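Local coordinates for uncharacterized protein (Sinorhizobium meliloti, PDB 4DNH) that is of unknown function but folds as a TIM barrel and may be an enzyme related to dihydrodipicolinate synthase, at residues 3-8 with 16-21; 309-314 with 356-361. One frame throughout, in Å; residues are numbered along the deposited sequence.

Contact 1. Residues 3-8 with 16-21; sequences VSIDLP and YDLTGR
Val3 to Ile5 pair with Tyr16 to Leu18 at the open end of an N-terminal beta hairpin, strands 4-9 and 12-17, an antiparallel two-stranded sheet separate from the barrel. Three backbone bonds join these two segments. Ile5 and Tyr16 form the hydrogen-bonded pair, Ile5 N reaching Tyr16 O at 2.8 Å and Tyr16 N reaching Ile5 O at 2.7 Å; Leu18 N adds a nearly straight bond (168° at the hydrogen) to Val3 O at 3.0 Å. Beyond it a water bridges Val3 and Leu18, accepting from Val3 N and donating to Leu18 O.

The apolar contacts lie beside this backbone. Leu18 holds CG anti to its carbonyl carbon (chi1 -38°), 4.1 Å from Val3 CB, while its CD2 branch meets Ile5 CG2 at 4.0 Å. Leu7 brings CD1 to Tyr16 CB at 3.9 Å, and the hydroxyl of Tyr16 is hydrogen-bonded to Asp363. Helices 352-364 and 371-384 pack on these side chains, Leu18 touching Phe359 of the first and Thr375 of the second. An alanine in place of Leu18 would probably open a gap between Val3, Ile5 and the two helices, although the backbone bond could remain.

On the other face lies the non-hydrogen-bonded pair, Ser4 and Asp17. The carboxylate of Asp17 forms a salt bridge through OD2 with Arg15, and its OD1 stands 3.2 Å from Ser4 OG.

Contact 2. Residues 309-314 with 356-361; sequences VPLSRH and AELFRL
His314 holds CG anti to its backbone N (chi1 175°), and Glu357 does the same with its own CG (chi1 177°); with CB of each directed at the other helix, Glu357 CG meets the imidazole where two nearly antiparallel helices face. These are helices 308-315 and 352-364, whose short segments run at 163° to each other with axes 9.3 Å apart at closest. Glu357 CG lies over one face of the imidazole, displaced toward its rim, 3.7 Å from the ring centroid in a CH-pi contact; its nearest ring atom is His314 CE1 at 3.4 Å. The chain of Glu357 then bends at chi2, and OE1 takes a salt bridge from Arg360 NH1 at 2.9 Å, through the lone pair anti to OE2.

Leucines make much of the remaining contact, with Pro310 at its margin against Leu361. Leu361 lies roughly perpendicular to His314, CD1 coming to 3.5 Å from His314 CB. Leu311 and Leu361 pass side by side, pointing opposite ways, CB to CB at 3.9 Å. Farther along, Leu311 CD1 meets Leu358 CG at 4.2 Å.

The imidazole is fixed from outside as well: His314 NE2 is hydrogen-bonded to His354 O, and the two histidine rings stack. The helices therefore meet largely through carbon, and Glu357 divides its labour, its methylene packing on the histidine while its carboxylate is satisfied by Arg360.

Contact 1 closes within the first residues of the chain, and contact 2 opens only in the last quarter of the chain, after the eight parallel strands of the barrel have been completed. Their centres nevertheless lie 13 Å apart, on the same side of the chain's centre. Helix 352-364 connects them: it belongs to contact 2 and also packs against the hairpin of contact 1. They touch at Arg360, whose NH2 packs on Leu7 and probably hydrogen-bonds to Pro8 O. Helix 371-384 touches both the hairpin and Phe359. The N-terminal hairpin thus joins the C-terminal helices, bringing the two ends of the chain together in a layered extension outside the barrel sheet.

Contact 1. Residues 3-8 with 16-21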
# COMPACT_ATOMS: atom_id res chain seq x y z
N VAL A 3 -7.56 9.57 -29.68
CA VAL A 3 -6.23 9.96 -29.22
C VAL A 3 -5.23 8.84 -29.47
O VAL A 3 -5.46 7.67 -29.12
CB VAL A 3 -6.24 10.35 -27.73
CG1 VAL A 3 -4.85 10.80 -27.30
CG2 VAL A 3 -7.26 11.46 -27.45
N SER A 4 -4.11 9.22 -30.07
CA SER A 4 -3.07 8.29 -30.48
C SER A 4 -1.71 8.81 -30.02
O SER A 4 -1.50 10.02 -29.93
CB SER A 4 -3.12 8.12 -32.01
OG SER A 4 -2.03 7.34 -32.48
N ILE A 5 -0.80 7.89 -29.70
CA ILE A 5 0.55 8.26 -29.25
C ILE A 5 1.58 7.20 -29.68
O ILE A 5 1.30 5.99 -29.66
CB ILE A 5 0.59 8.52 -27.71
CG1 ILE A 5 1.99 8.92 -27.25
CG2 ILE A 5 0.07 7.31 -26.92
CD1 ILE A 5 2.01 9.66 -25.93
N ASP A 6 2.77 7.65 -30.08
CA ASP A 6 3.86 6.72 -30.40
C ASP A 6 4.66 6.36 -29.15
O ASP A 6 5.14 7.23 -28.44
CB ASP A 6 4.77 7.28 -31.49
CG ASP A 6 4.21 7.05 -32.89
OD1 ASP A 6 3.31 6.20 -33.06
OD2 ASP A 6 4.68 7.73 -33.82
N LEU A 7 4.77 5.07 -28.88
CA LEU A 7 5.35 4.56 -27.64
C LEU A 7 6.42 3.52 -27.91
O LEU A 7 6.36 2.81 -28.92
CB LEU A 7 4.28 3.95 -26.74
CG LEU A 7 3.16 4.85 -26.21
CD1 LEU A 7 2.21 3.97 -25.42
CD2 LEU A 7 3.65 5.99 -25.32
N PRO A 8 7.41 3.42 -27.01
CA PRO A 8 8.49 2.44 -27.21
C PRO A 8 8.10 1.01 -26.87
O PRO A 8 7.54 0.75 -25.80
CB PRO A 8 9.61 2.94 -26.30
CG PRO A 8 8.98 3.87 -25.33
CD PRO A 8 7.66 4.32 -25.86
N TYR A 16 0.23 3.71 -30.64
CA TYR A 16 -0.75 3.21 -29.71
C TYR A 16 -1.94 4.12 -29.71
O TYR A 16 -1.81 5.31 -29.45
CB TYR A 16 -0.18 3.09 -28.31
CG TYR A 16 -1.18 2.48 -27.36
CD1 TYR A 16 -1.44 1.10 -27.40
CD2 TYR A 16 -1.88 3.27 -26.43
CE1 TYR A 16 -2.36 0.53 -26.54
CE2 TYR A 16 -2.82 2.70 -25.57
CZ TYR A 16 -3.05 1.32 -25.63
OH TYR A 16 -3.95 0.72 -24.78
N ASP A 17 -3.09 3.56 -30.04
CA ASP A 17 -4.37 4.26 -29.98
C ASP A 17 -5.02 3.95 -28.65
O ASP A 17 -5.12 2.78 -28.27
CB ASP A 17 -5.31 3.79 -31.11
CG ASP A 17 -4.68 3.88 -32.48
OD1 ASP A 17 -4.10 4.94 -32.81
OD2 ASP A 17 -4.77 2.89 -33.24
N LEU A 18 -5.46 4.97 -27.93
CA LEU A 18 -6.13 4.73 -26.64
C LEU A 18 -7.55 4.23 -26.89
O LEU A 18 -8.29 4.82 -27.67
CB LEU A 18 -6.18 5.98 -25.77
CG LEU A 18 -5.07 7.02 -25.64
CD1 LEU A 18 -5.24 7.72 -24.30
CD2 LEU A 18 -3.66 6.46 -25.79
N THR A 19 -7.92 3.13 -26.22
CA THR A 19 -9.25 2.51 -26.40
C THR A 19 -10.07 2.36 -25.11
O THR A 19 -11.19 1.85 -25.14
CB THR A 19 -9.17 1.12 -27.07
OG1 THR A 19 -8.41 0.24 -26.23
CG2 THR A 19 -8.55 1.18 -28.46
N GLY A 20 -9.54 2.79 -23.98
CA GLY A 20 -10.25 2.65 -22.72
C GLY A 20 -11.36 3.66 -22.53
O GLY A 20 -11.30 4.78 -23.06
N ARG A 21 -12.39 3.25 -21.79
CA ARG A 21 -13.40 4.17 -21.28
C ARG A 21 -13.06 4.42 -19.82
O ARG A 21 -13.14 3.50 -19.01
CB ARG A 21 -14.80 3.56 -21.39
CG ARG A 21 -15.22 3.22 -22.82
CD ARG A 21 -16.57 2.51 -22.85
O HOH W 1 -8.63 7.48 -28.59

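Contact 2. Residues 309-314 with 356-361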
# COMPACT_ATOMS: atom_id res chain seq x y z
N VAL A 309 -6.23 -5.71 -13.14
CA VAL A 309 -5.33 -6.75 -12.67
C VAL A 309 -4.04 -6.86 -13.50
O VAL A 309 -2.95 -6.93 -12.93
CB VAL A 309 -6.07 -8.11 -12.53
CG1 VAL A 309 -5.09 -9.26 -12.30
CG2 VAL A 309 -7.11 -8.03 -11.41
N PRO A 310 -4.15 -6.84 -14.85
CA PRO A 310 -2.89 -6.89 -15.60
C PRO A 310 -2.02 -5.66 -15.31
O PRO A 310 -0.82 -5.80 -15.16
CB PRO A 310 -3.35 -6.90 -17.07
CG PRO A 310 -4.70 -7.50 -17.03
CD PRO A 310 -5.31 -7.02 -15.74
N LEU A 311 -2.63 -4.48 -15.22
CA LEU A 311 -1.94 -3.24 -14.89
C LEU A 311 -1.23 -3.39 -13.55
O LEU A 311 -0.05 -3.07 -13.43
CB LEU A 311 -2.94 -2.08 -14.85
CG LEU A 311 -2.48 -0.81 -14.11
CD1 LEU A 311 -1.39 -0.08 -14.87
CD2 LEU A 311 -3.69 0.09 -13.85
N SER A 312 -1.95 -3.89 -12.56
CA SER A 312 -1.35 -4.13 -11.27
C SER A 312 -0.14 -5.09 -11.29
O SER A 312 0.90 -4.80 -10.71
CB SER A 312 -2.41 -4.66 -10.31
OG SER A 312 -1.94 -4.49 -8.99
N ARG A 313 -0.29 -6.24 -11.93
CA ARG A 313 0.81 -7.19 -12.02
C ARG A 313 2.03 -6.56 -12.68
O ARG A 313 3.16 -6.88 -12.32
CB ARG A 313 0.36 -8.43 -12.77
CG ARG A 313 -0.67 -9.19 -11.97
CD ARG A 313 -1.37 -10.29 -12.75
NE ARG A 313 -2.18 -11.05 -11.81
CZ ARG A 313 -2.90 -12.12 -12.11
NH1 ARG A 313 -2.92 -12.59 -13.36
NH2 ARG A 313 -3.59 -12.72 -11.16
N HIS A 314 1.79 -5.65 -13.61
CA HIS A 314 2.86 -4.93 -14.28
C HIS A 314 3.54 -3.96 -13.34
O HIS A 314 4.77 -3.92 -13.25
CB HIS A 314 2.35 -4.24 -15.54
CG HIS A 314 3.39 -3.39 -16.22
ND1 HIS A 314 4.34 -3.91 -17.04
CD2 HIS A 314 3.61 -2.01 -16.18
CE1 HIS A 314 5.12 -2.91 -17.50
NE2 HIS A 314 4.68 -1.75 -16.98
N ALA A 356 5.81 3.31 -20.37
CA ALA A 356 4.94 3.24 -21.56
C ALA A 356 3.98 2.05 -21.48
O ALA A 356 2.80 2.20 -21.78
CB ALA A 356 5.76 3.17 -22.84
N GLU A 357 4.47 0.89 -21.06
CA GLU A 357 3.58 -0.27 -20.91
C GLU A 357 2.51 -0.00 -19.85
O GLU A 357 1.32 -0.26 -20.07
CB GLU A 357 4.34 -1.58 -20.66
CG GLU A 357 3.45 -2.81 -20.44
CD GLU A 357 2.70 -3.30 -21.69
OE1 GLU A 357 2.74 -2.61 -22.74
OE2 GLU A 357 2.06 -4.40 -21.62
N LEU A 358 2.96 0.52 -18.71
CA LEU A 358 2.07 1.05 -17.67
C LEU A 358 0.96 1.95 -18.24
O LEU A 358 -0.20 1.78 -17.92
CB LEU A 358 2.89 1.80 -16.61
CG LEU A 358 2.23 2.10 -15.26
CD1 LEU A 358 3.27 2.26 -14.16
CD2 LEU A 358 1.38 3.36 -15.34
N PHE A 359 1.32 2.90 -19.09
CA PHE A 359 0.34 3.75 -19.77
C PHE A 359 -0.70 2.95 -20.59
O PHE A 359 -1.90 3.21 -20.47
CB PHE A 359 1.08 4.82 -20.59
CG PHE A 359 0.20 5.70 -21.45
CD1 PHE A 359 -0.19 5.29 -22.73
CD2 PHE A 359 -0.17 6.97 -21.00
CE1 PHE A 359 -0.98 6.12 -23.53
CE2 PHE A 359 -0.96 7.80 -21.80
CZ PHE A 359 -1.36 7.38 -23.06
N ARG A 360 -0.26 1.97 -21.40
CA ARG A 360 -1.22 1.15 -22.19
C ARG A 360 -2.16 0.34 -21.32
O ARG A 360 -3.36 0.30 -21.56
CB ARG A 360 -0.52 0.15 -23.10
CG ARG A 360 0.53 0.69 -24.04
CD ARG A 360 1.09 -0.47 -24.85
NE ARG A 360 2.16 -0.03 -25.72
CZ ARG A 360 3.44 0.05 -25.36
NH1 ARG A 360 3.83 -0.30 -24.14
NH2 ARG A 360 4.33 0.48 -26.24
N LEU A 361 -1.60 -0.33 -20.32
CA LEU A 361 -2.42 -1.13 -19.41
C LEU A 361 -3.35 -0.23 -18.58
O LEU A 361 -4.51 -0.59 -18.33
CB LEU A 361 -1.56 -2.03 -18.53
CG LEU A 361 -0.70 -3.09 -19.25
CD1 LEU A 361 0.34 -3.66 -18.30
CD2 LEU A 361 -1.52 -4.21 -19.87